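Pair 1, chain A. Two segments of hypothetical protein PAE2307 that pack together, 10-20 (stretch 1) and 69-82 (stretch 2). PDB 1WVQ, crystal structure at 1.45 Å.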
# COMPACT_ATOMS: atom_id res chain seq x y z
N LEU A 10 -16.09 21.27 -22.40
CA LEU A 10 -16.21 19.82 -22.48
C LEU A 10 -15.20 19.30 -23.50
O LEU A 10 -15.14 19.79 -24.62
CB LEU A 10 -17.62 19.38 -22.90
CG LEU A 10 -18.77 19.53 -21.92
CD1 LEU A 10 -20.02 18.90 -22.52
CD2 LEU A 10 -18.43 18.85 -20.61
N ILE A 11 -14.40 18.31 -23.11
CA ILE A 11 -13.41 17.74 -24.00
C ILE A 11 -13.76 16.29 -24.30
O ILE A 11 -13.88 15.48 -23.38
CB ILE A 11 -12.00 17.78 -23.37
CG1 ILE A 11 -11.59 19.23 -23.07
CG2 ILE A 11 -10.99 17.11 -24.29
CD1 ILE A 11 -11.48 20.12 -24.29
N ASP A 12 -13.95 15.95 -25.57
CA ASP A 12 -14.28 14.59 -25.91
C ASP A 12 -13.00 13.78 -25.97
O ASP A 12 -12.01 14.22 -26.56
CB ASP A 12 -14.98 14.51 -27.27
CG ASP A 12 -15.39 13.10 -27.62
OD1 ASP A 12 -16.29 12.56 -26.94
OD2 ASP A 12 -14.80 12.53 -28.56
N VAL A 13 -13.01 12.60 -25.36
CA VAL A 13 -11.83 11.76 -25.33
C VAL A 13 -11.91 10.60 -26.32
O VAL A 13 -12.76 9.72 -26.18
CB VAL A 13 -11.60 11.17 -23.91
CG1 VAL A 13 -10.34 10.33 -23.90
CG2 VAL A 13 -11.52 12.30 -22.89
N PRO A 14 -11.03 10.59 -27.33
CA PRO A 14 -11.04 9.51 -28.32
C PRO A 14 -10.47 8.23 -27.71
O PRO A 14 -9.42 8.26 -27.07
CB PRO A 14 -10.13 10.03 -29.43
CG PRO A 14 -10.12 11.51 -29.25
CD PRO A 14 -10.11 11.66 -27.75
N ILE A 15 -11.14 7.10 -27.90
CA ILE A 15 -10.63 5.84 -27.38
C ILE A 15 -10.77 4.76 -28.45
O ILE A 15 -11.85 4.18 -28.62
CB ILE A 15 -11.38 5.39 -26.10
CG1 ILE A 15 -11.28 6.48 -25.02
CG2 ILE A 15 -10.76 4.10 -25.58
CD1 ILE A 15 -11.97 6.12 -23.71
N PRO A 16 -9.69 4.50 -29.20
CA PRO A 16 -9.72 3.47 -30.25
C PRO A 16 -10.04 2.11 -29.66
O PRO A 16 -9.74 1.84 -28.49
CB PRO A 16 -8.30 3.52 -30.82
CG PRO A 16 -7.88 4.93 -30.60
CD PRO A 16 -8.40 5.20 -29.20
N GLN A 17 -10.66 1.23 -30.45
CA GLN A 17 -11.01 -0.09 -29.96
C GLN A 17 -9.73 -0.82 -29.55
O GLN A 17 -8.73 -0.79 -30.28
CB GLN A 17 -11.75 -0.88 -31.04
CG GLN A 17 -12.32 -2.22 -30.57
CD GLN A 17 -13.23 -2.10 -29.36
OE1 GLN A 17 -14.17 -1.30 -29.35
NE2 GLN A 17 -12.97 -2.91 -28.34
N GLY A 18 -9.77 -1.47 -28.40
CA GLY A 18 -8.61 -2.19 -27.93
C GLY A 18 -7.75 -1.37 -26.99
O GLY A 18 -6.74 -1.85 -26.48
N THR A 19 -8.14 -0.12 -26.75
CA THR A 19 -7.36 0.71 -25.85
C THR A 19 -8.19 1.13 -24.65
O THR A 19 -9.42 1.05 -24.66
CB THR A 19 -6.84 2.01 -26.52
OG1 THR A 19 -7.93 2.92 -26.72
CG2 THR A 19 -6.20 1.69 -27.85
N ASN A 20 -7.48 1.57 -23.61
CA ASN A 20 -8.11 2.08 -22.41
C ASN A 20 -7.35 3.36 -22.12
O ASN A 20 -6.18 3.49 -22.46
CB ASN A 20 -7.94 1.14 -21.22
CG ASN A 20 -8.99 0.04 -21.19
OD1 ASN A 20 -8.85 -0.99 -21.86
ND2 ASN A 20 -10.04 0.25 -20.41
N GLU A 69 1.42 5.57 -31.88
CA GLU A 69 0.01 5.89 -31.98
C GLU A 69 -0.49 6.33 -30.61
O GLU A 69 -1.14 7.36 -30.46
CB GLU A 69 -0.78 4.67 -32.45
CG GLU A 69 -2.29 4.84 -32.44
CD GLU A 69 -3.02 3.52 -32.53
OE1 GLU A 69 -2.91 2.71 -31.58
OE2 GLU A 69 -3.70 3.28 -33.56
N LEU A 70 -0.16 5.54 -29.60
CA LEU A 70 -0.59 5.84 -28.24
C LEU A 70 0.09 7.09 -27.68
O LEU A 70 -0.52 7.83 -26.90
CB LEU A 70 -0.32 4.63 -27.34
CG LEU A 70 -1.01 3.35 -27.85
CD1 LEU A 70 -0.72 2.20 -26.89
CD2 LEU A 70 -2.51 3.57 -27.98
N ARG A 71 1.33 7.34 -28.09
CA ARG A 71 2.04 8.52 -27.62
C ARG A 71 1.28 9.76 -28.09
O ARG A 71 1.02 10.67 -27.31
CB ARG A 71 3.47 8.57 -28.19
CG ARG A 71 4.28 9.80 -27.77
CD ARG A 71 5.43 10.11 -28.73
NE ARG A 71 6.44 9.07 -28.76
CZ ARG A 71 7.36 8.86 -27.81
NH1 ARG A 71 7.40 9.64 -26.74
NH2 ARG A 71 8.23 7.87 -27.94
N ASN A 72 0.92 9.78 -29.37
CA ASN A 72 0.22 10.93 -29.93
C ASN A 72 -1.18 11.13 -29.37
O ASN A 72 -1.65 12.26 -29.24
CB ASN A 72 0.20 10.85 -31.45
CG ASN A 72 1.58 11.01 -32.04
OD1 ASN A 72 2.36 11.85 -31.60
ND2 ASN A 72 1.89 10.20 -33.05
N LEU A 73 -1.85 10.03 -29.04
CA LEU A 73 -3.19 10.13 -28.46
C LEU A 73 -3.07 10.79 -27.10
O LEU A 73 -3.85 11.66 -26.74
CB LEU A 73 -3.81 8.73 -28.33
CG LEU A 73 -4.50 8.21 -29.59
CD1 LEU A 73 -4.77 6.73 -29.47
CD2 LEU A 73 -5.80 8.97 -29.81
N ALA A 74 -2.06 10.38 -26.33
CA ALA A 74 -1.84 10.95 -25.00
C ALA A 74 -1.47 12.43 -25.07
O ALA A 74 -2.01 13.25 -24.33
CB ALA A 74 -0.76 10.17 -24.26
N ILE A 75 -0.54 12.77 -25.97
CA ILE A 75 -0.11 14.15 -26.13
C ILE A 75 -1.28 15.03 -26.58
O ILE A 75 -1.50 16.11 -26.02
CB ILE A 75 1.00 14.27 -27.19
CG1 ILE A 75 2.27 13.58 -26.69
CG2 ILE A 75 1.27 15.74 -27.49
CD1 ILE A 75 3.39 13.53 -27.73
N ASP A 76 -2.03 14.57 -27.57
CA ASP A 76 -3.15 15.36 -28.07
C ASP A 76 -4.20 15.63 -27.00
O ASP A 76 -4.72 16.73 -26.92
CB ASP A 76 -3.79 14.69 -29.29
CG ASP A 76 -2.87 14.70 -30.50
OD1 ASP A 76 -1.93 15.53 -30.52
OD2 ASP A 76 -3.09 13.89 -31.44
N LEU A 77 -4.50 14.64 -26.17
CA LEU A 77 -5.50 14.86 -25.13
C LEU A 77 -4.98 15.87 -24.10
O LEU A 77 -5.75 16.68 -23.59
CB LEU A 77 -5.88 13.55 -24.44
CG LEU A 77 -7.08 13.68 -23.48
CD1 LEU A 77 -8.29 14.20 -24.24
CD2 LEU A 77 -7.39 12.32 -22.86
N CYS A 78 -3.69 15.82 -23.80
CA CYS A 78 -3.11 16.76 -22.85
C CYS A 78 -3.22 18.18 -23.40
O CYS A 78 -3.51 19.12 -22.66
CB CYS A 78 -1.63 16.43 -22.57
SG CYS A 78 -1.39 15.19 -21.28
N LYS A 79 -2.98 18.33 -24.70
CA LYS A 79 -3.07 19.64 -25.33
C LYS A 79 -4.50 20.18 -25.33
O LYS A 79 -4.71 21.39 -25.19
CB LYS A 79 -2.55 19.56 -26.77
CG LYS A 79 -1.05 19.35 -26.86
CD LYS A 79 -0.60 18.99 -28.27
CE LYS A 79 -0.77 20.14 -29.25
NZ LYS A 79 -0.29 19.77 -30.61
N LYS A 80 -5.48 19.29 -25.47
CA LYS A 80 -6.87 19.72 -25.47
C LYS A 80 -7.37 20.06 -24.07
O LYS A 80 -8.05 21.07 -23.87
CB LYS A 80 -7.76 18.63 -26.08
CG LYS A 80 -7.43 18.30 -27.52
CD LYS A 80 -8.49 17.41 -28.14
CE LYS A 80 -7.98 16.75 -29.42
NZ LYS A 80 -7.41 17.72 -30.38
N ILE A 81 -7.03 19.22 -23.09
CA ILE A 81 -7.44 19.47 -21.72
C ILE A 81 -6.71 20.74 -21.26
O ILE A 81 -7.31 21.61 -20.62
CB ILE A 81 -7.09 18.26 -20.81
CG1 ILE A 81 -7.98 17.07 -21.17
CG2 ILE A 81 -7.26 18.64 -19.34
CD1 ILE A 81 -7.66 15.79 -20.39
N ALA A 82 -5.43 20.82 -21.62
CA ALA A 82 -4.59 21.97 -21.31
C ALA A 82 -4.68 22.47 -19.87
O ALA A 82 -4.81 23.67 -19.62
CB ALA A 82 -4.90 23.12 -22.27

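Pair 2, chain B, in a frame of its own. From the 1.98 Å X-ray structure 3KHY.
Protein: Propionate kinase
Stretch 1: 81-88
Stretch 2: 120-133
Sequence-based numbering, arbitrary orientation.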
# COMPACT_ATOMS: atom_id res chain seq x y z
N ALA B 81 17.43 -16.46 -33.30
CA ALA B 81 17.83 -16.18 -31.92
C ALA B 81 16.84 -16.76 -30.92
O ALA B 81 15.74 -17.18 -31.29
CB ALA B 81 18.00 -14.69 -31.70
N ILE B 82 17.24 -16.77 -29.65
CA ILE B 82 16.39 -17.23 -28.56
C ILE B 82 16.19 -16.11 -27.53
O ILE B 82 17.16 -15.52 -27.04
CB ILE B 82 17.01 -18.45 -27.85
CG1 ILE B 82 17.27 -19.57 -28.85
CG2 ILE B 82 16.12 -18.94 -26.72
CD1 ILE B 82 18.07 -20.72 -28.28
N GLY B 83 14.94 -15.81 -27.21
CA GLY B 83 14.63 -14.82 -26.19
C GLY B 83 14.10 -15.46 -24.93
O GLY B 83 13.17 -16.27 -24.99
N HIS B 84 14.69 -15.12 -23.79
CA HIS B 84 14.32 -15.69 -22.50
C HIS B 84 13.63 -14.67 -21.64
O HIS B 84 14.15 -13.56 -21.44
CB HIS B 84 15.57 -16.16 -21.74
CG HIS B 84 16.33 -17.24 -22.43
ND1 HIS B 84 16.16 -18.58 -22.14
CD2 HIS B 84 17.28 -17.19 -23.40
CE1 HIS B 84 16.97 -19.30 -22.89
NE2 HIS B 84 17.66 -18.48 -23.67
N ARG B 85 12.47 -15.02 -21.11
CA ARG B 85 11.86 -14.24 -20.05
C ARG B 85 12.71 -14.41 -18.80
O ARG B 85 13.11 -15.53 -18.48
CB ARG B 85 10.44 -14.72 -19.78
CG ARG B 85 9.66 -13.84 -18.80
CD ARG B 85 8.21 -14.31 -18.70
NE ARG B 85 7.35 -13.27 -18.14
CZ ARG B 85 6.40 -12.64 -18.83
NH1 ARG B 85 6.17 -12.96 -20.09
NH2 ARG B 85 5.67 -11.70 -18.24
N VAL B 86 12.99 -13.31 -18.12
CA VAL B 86 13.61 -13.34 -16.81
C VAL B 86 12.76 -12.48 -15.89
O VAL B 86 12.55 -11.31 -16.16
CB VAL B 86 15.06 -12.83 -16.85
CG1 VAL B 86 15.63 -12.72 -15.45
CG2 VAL B 86 15.92 -13.76 -17.71
N VAL B 87 12.27 -13.07 -14.80
CA VAL B 87 11.32 -12.37 -13.94
C VAL B 87 11.92 -11.19 -13.18
O VAL B 87 11.24 -10.18 -12.99
CB VAL B 87 10.58 -13.35 -12.98
CG1 VAL B 87 9.84 -14.42 -13.78
CG2 VAL B 87 11.56 -14.00 -12.02
N HIS B 88 13.18 -11.27 -12.77
CA HIS B 88 13.74 -10.18 -11.96
C HIS B 88 15.18 -9.81 -12.32
O HIS B 88 16.08 -10.63 -12.19
CB HIS B 88 13.63 -10.51 -10.47
CG HIS B 88 13.42 -9.32 -9.60
ND1 HIS B 88 14.29 -8.25 -9.59
CD2 HIS B 88 12.45 -9.03 -8.71
CE1 HIS B 88 13.86 -7.35 -8.72
NE2 HIS B 88 12.74 -7.80 -8.17
N ALA B 120 16.26 -21.14 -12.44
CA ALA B 120 15.69 -21.89 -13.56
C ALA B 120 15.87 -21.14 -14.89
O ALA B 120 16.12 -21.76 -15.92
CB ALA B 120 14.22 -22.20 -13.31
N HIS B 121 15.74 -19.82 -14.86
CA HIS B 121 16.05 -19.00 -16.03
C HIS B 121 17.49 -19.24 -16.49
O HIS B 121 17.76 -19.43 -17.67
CB HIS B 121 15.89 -17.51 -15.72
CG HIS B 121 14.49 -17.07 -15.40
ND1 HIS B 121 13.38 -17.60 -16.03
CD2 HIS B 121 14.03 -16.11 -14.56
CE1 HIS B 121 12.29 -17.00 -15.56
NE2 HIS B 121 12.66 -16.09 -14.67
N ILE B 122 18.43 -19.20 -15.55
CA ILE B 122 19.84 -19.39 -15.88
C ILE B 122 20.09 -20.78 -16.45
O ILE B 122 20.72 -20.93 -17.50
CB ILE B 122 20.73 -19.12 -14.65
CG1 ILE B 122 20.78 -17.61 -14.38
CG2 ILE B 122 22.13 -19.68 -14.87
CD1 ILE B 122 21.41 -17.26 -13.05
N GLU B 123 19.57 -21.80 -15.78
CA GLU B 123 19.72 -23.18 -16.26
C GLU B 123 19.18 -23.36 -17.67
O GLU B 123 19.79 -24.05 -18.49
CB GLU B 123 19.05 -24.17 -15.31
CG GLU B 123 19.86 -24.42 -14.05
CD GLU B 123 18.99 -24.66 -12.84
OE1 GLU B 123 17.78 -24.94 -13.02
OE2 GLU B 123 19.52 -24.58 -11.70
N GLY B 124 18.02 -22.77 -17.94
CA GLY B 124 17.41 -22.83 -19.25
C GLY B 124 18.33 -22.25 -20.30
O GLY B 124 18.49 -22.78 -21.40
N ILE B 125 18.96 -21.13 -19.95
CA ILE B 125 19.91 -20.47 -20.84
C ILE B 125 21.08 -21.40 -21.14
O ILE B 125 21.53 -21.49 -22.29
CB ILE B 125 20.41 -19.14 -20.21
CG1 ILE B 125 19.27 -18.11 -20.20
CG2 ILE B 125 21.61 -18.60 -20.96
CD1 ILE B 125 19.60 -16.83 -19.48
N ARG B 126 21.56 -22.11 -20.12
CA ARG B 126 22.67 -23.04 -20.29
C ARG B 126 22.30 -24.23 -21.16
O ARG B 126 23.08 -24.64 -22.03
CB ARG B 126 23.22 -23.48 -18.93
CG ARG B 126 24.06 -22.40 -18.25
CD ARG B 126 24.21 -22.64 -16.76
NE ARG B 126 25.00 -21.60 -16.11
CZ ARG B 126 25.18 -21.52 -14.80
NH1 ARG B 126 24.64 -22.43 -14.00
NH2 ARG B 126 25.91 -20.53 -14.28
N PHE B 127 21.11 -24.79 -20.95
CA PHE B 127 20.61 -25.83 -21.83
C PHE B 127 20.64 -25.34 -23.27
O PHE B 127 21.05 -26.07 -24.18
CB PHE B 127 19.19 -26.25 -21.45
CG PHE B 127 19.12 -27.23 -20.30
CD1 PHE B 127 19.77 -28.45 -20.38
CD2 PHE B 127 18.40 -26.93 -19.16
CE1 PHE B 127 19.71 -29.35 -19.33
CE2 PHE B 127 18.34 -27.82 -18.11
CZ PHE B 127 18.99 -29.03 -18.19
N CYS B 128 20.22 -24.10 -23.48
CA CYS B 128 20.17 -23.54 -24.83
C CYS B 128 21.55 -23.33 -25.42
O CYS B 128 21.73 -23.47 -26.63
CB CYS B 128 19.37 -22.24 -24.85
SG CYS B 128 17.58 -22.49 -24.77
N GLN B 129 22.52 -23.00 -24.58
CA GLN B 129 23.90 -22.87 -25.04
C GLN B 129 24.43 -24.21 -25.55
O GLN B 129 25.19 -24.26 -26.51
CB GLN B 129 24.80 -22.33 -23.93
CG GLN B 129 24.52 -20.88 -23.55
CD GLN B 129 25.49 -20.34 -22.52
OE1 GLN B 129 25.96 -21.07 -21.64
NE2 GLN B 129 25.79 -19.05 -22.62
N GLN B 130 24.02 -25.29 -24.89
CA GLN B 130 24.45 -26.63 -25.27
C GLN B 130 23.75 -27.11 -26.54
O GLN B 130 24.37 -27.66 -27.45
CB GLN B 130 24.13 -27.62 -24.16
CG GLN B 130 24.89 -27.41 -22.87
CD GLN B 130 24.64 -28.52 -21.87
OE1 GLN B 130 23.52 -28.99 -21.72
NE2 GLN B 130 25.70 -28.95 -21.19
N ILE B 131 22.44 -26.89 -26.58
CA ILE B 131 21.57 -27.48 -27.59
C ILE B 131 21.44 -26.64 -28.86
O ILE B 131 21.33 -27.17 -29.96
CB ILE B 131 20.19 -27.78 -26.99
CG1 ILE B 131 20.35 -28.77 -25.83
CG2 ILE B 131 19.24 -28.31 -28.04
CD1 ILE B 131 19.06 -29.13 -25.16
N PHE B 132 21.45 -25.32 -28.70
CA PHE B 132 21.40 -24.42 -29.85
C PHE B 132 22.61 -23.48 -29.84
O PHE B 132 22.45 -22.26 -29.74
CB PHE B 132 20.10 -23.61 -29.86
CG PHE B 132 18.86 -24.44 -29.67
CD1 PHE B 132 18.35 -25.22 -30.70
CD2 PHE B 132 18.18 -24.43 -28.46
CE1 PHE B 132 17.20 -25.97 -30.53
CE2 PHE B 132 17.02 -25.18 -28.28
CZ PHE B 132 16.53 -25.96 -29.32
N PRO B 133 23.82 -24.05 -29.94
CA PRO B 133 25.09 -23.32 -29.76
C PRO B 133 25.30 -22.17 -30.74
O PRO B 133 26.04 -21.24 -30.42
CB PRO B 133 26.14 -24.41 -29.99
CG PRO B 133 25.45 -25.43 -30.82
CD PRO B 133 24.05 -25.45 -30.30
O HOH W 1 15.48 -19.34 -19.71
O HOH W 2 13.28 -18.29 -18.95

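What separates the two contacts most sharply? Pair 1 is packed by aliphatic side chains, with no hydrogen bond from one stretch to the other, whereas pair 2 sets two histidines into the seam and lets water bridge it. In pair 2, water 1 lies 2.6 Å from His84(B) ND1 and donates to His121(B) O at 3.1 Å. Water 2 donates to Arg85(B) O at 2.8 Å and lies 3.0 Å from His121(B) ND1, so each imidazole is tied through water to backbone of the opposite stretch.

What do they share beneath this? In both, a strand runs nearly antiparallel to a helix, at 171° in pair 1 and 167° in pair 2, with axes 9.2 and 9.0 Å apart at closest approach. Fourteen central residues superpose with an RMSD of 0.9 Å, and the buried surfaces are almost equal, 424 and 413 Å². This spacing leaves a layer of side chains to fill the gap between the two backbones.

How is the middle of that layer filled? Leu77(A) matches Ile125(B), while Val13(A) matches His84(B). In pair 1 two branched side chains meet, Val13(A) CG1 lying 3.7 Å from Leu77(A) CD2. In pair 2 the flat imidazole instead offers a face: Ile125(B) CG1 sits 3.6 Å from the centroid of the His84(B) ring, almost on its normal. Cys128(B) SG takes the edge of the same ring, 3.8 Å from His84(B) CE1.

What happens near the C-terminal end of the helix? Ile11(A) and Ile82(B) match, and both point toward the helix, but they end differently. Ile11(A) has chi2 in m, and its CD1 comes within 3.6 Å of Lys80(A) O, while its CG2 lies 4.0 Å from Leu77(A) CD1. Ile82(B) has chi2 in t, and its CD1 reaches both Cys128(B) SG at 4.0 Å and Phe132(B) CD2 at 3.7 Å. Lys80(A) matches Cys128(B): the lysine starts toward the strand but its end leads away, whereas the short cysteine stays buried in the contact.

And at the other end? Leu73(A) matches His121(B), and each points toward the first stretch. Leu73(A) rests against prolines, its CD1 3.8 Å from Pro16(A) CG and its CD2 4.5 Å from Pro14(A) CB. His121(B) turns a ring face to the backbone, with Val86(B) CA 3.8 Å from the centroid of the His121(B) ring. Val87(B), the match of Pro16(A), brings its CG1 within 3.4 Å of His121(B) NE2.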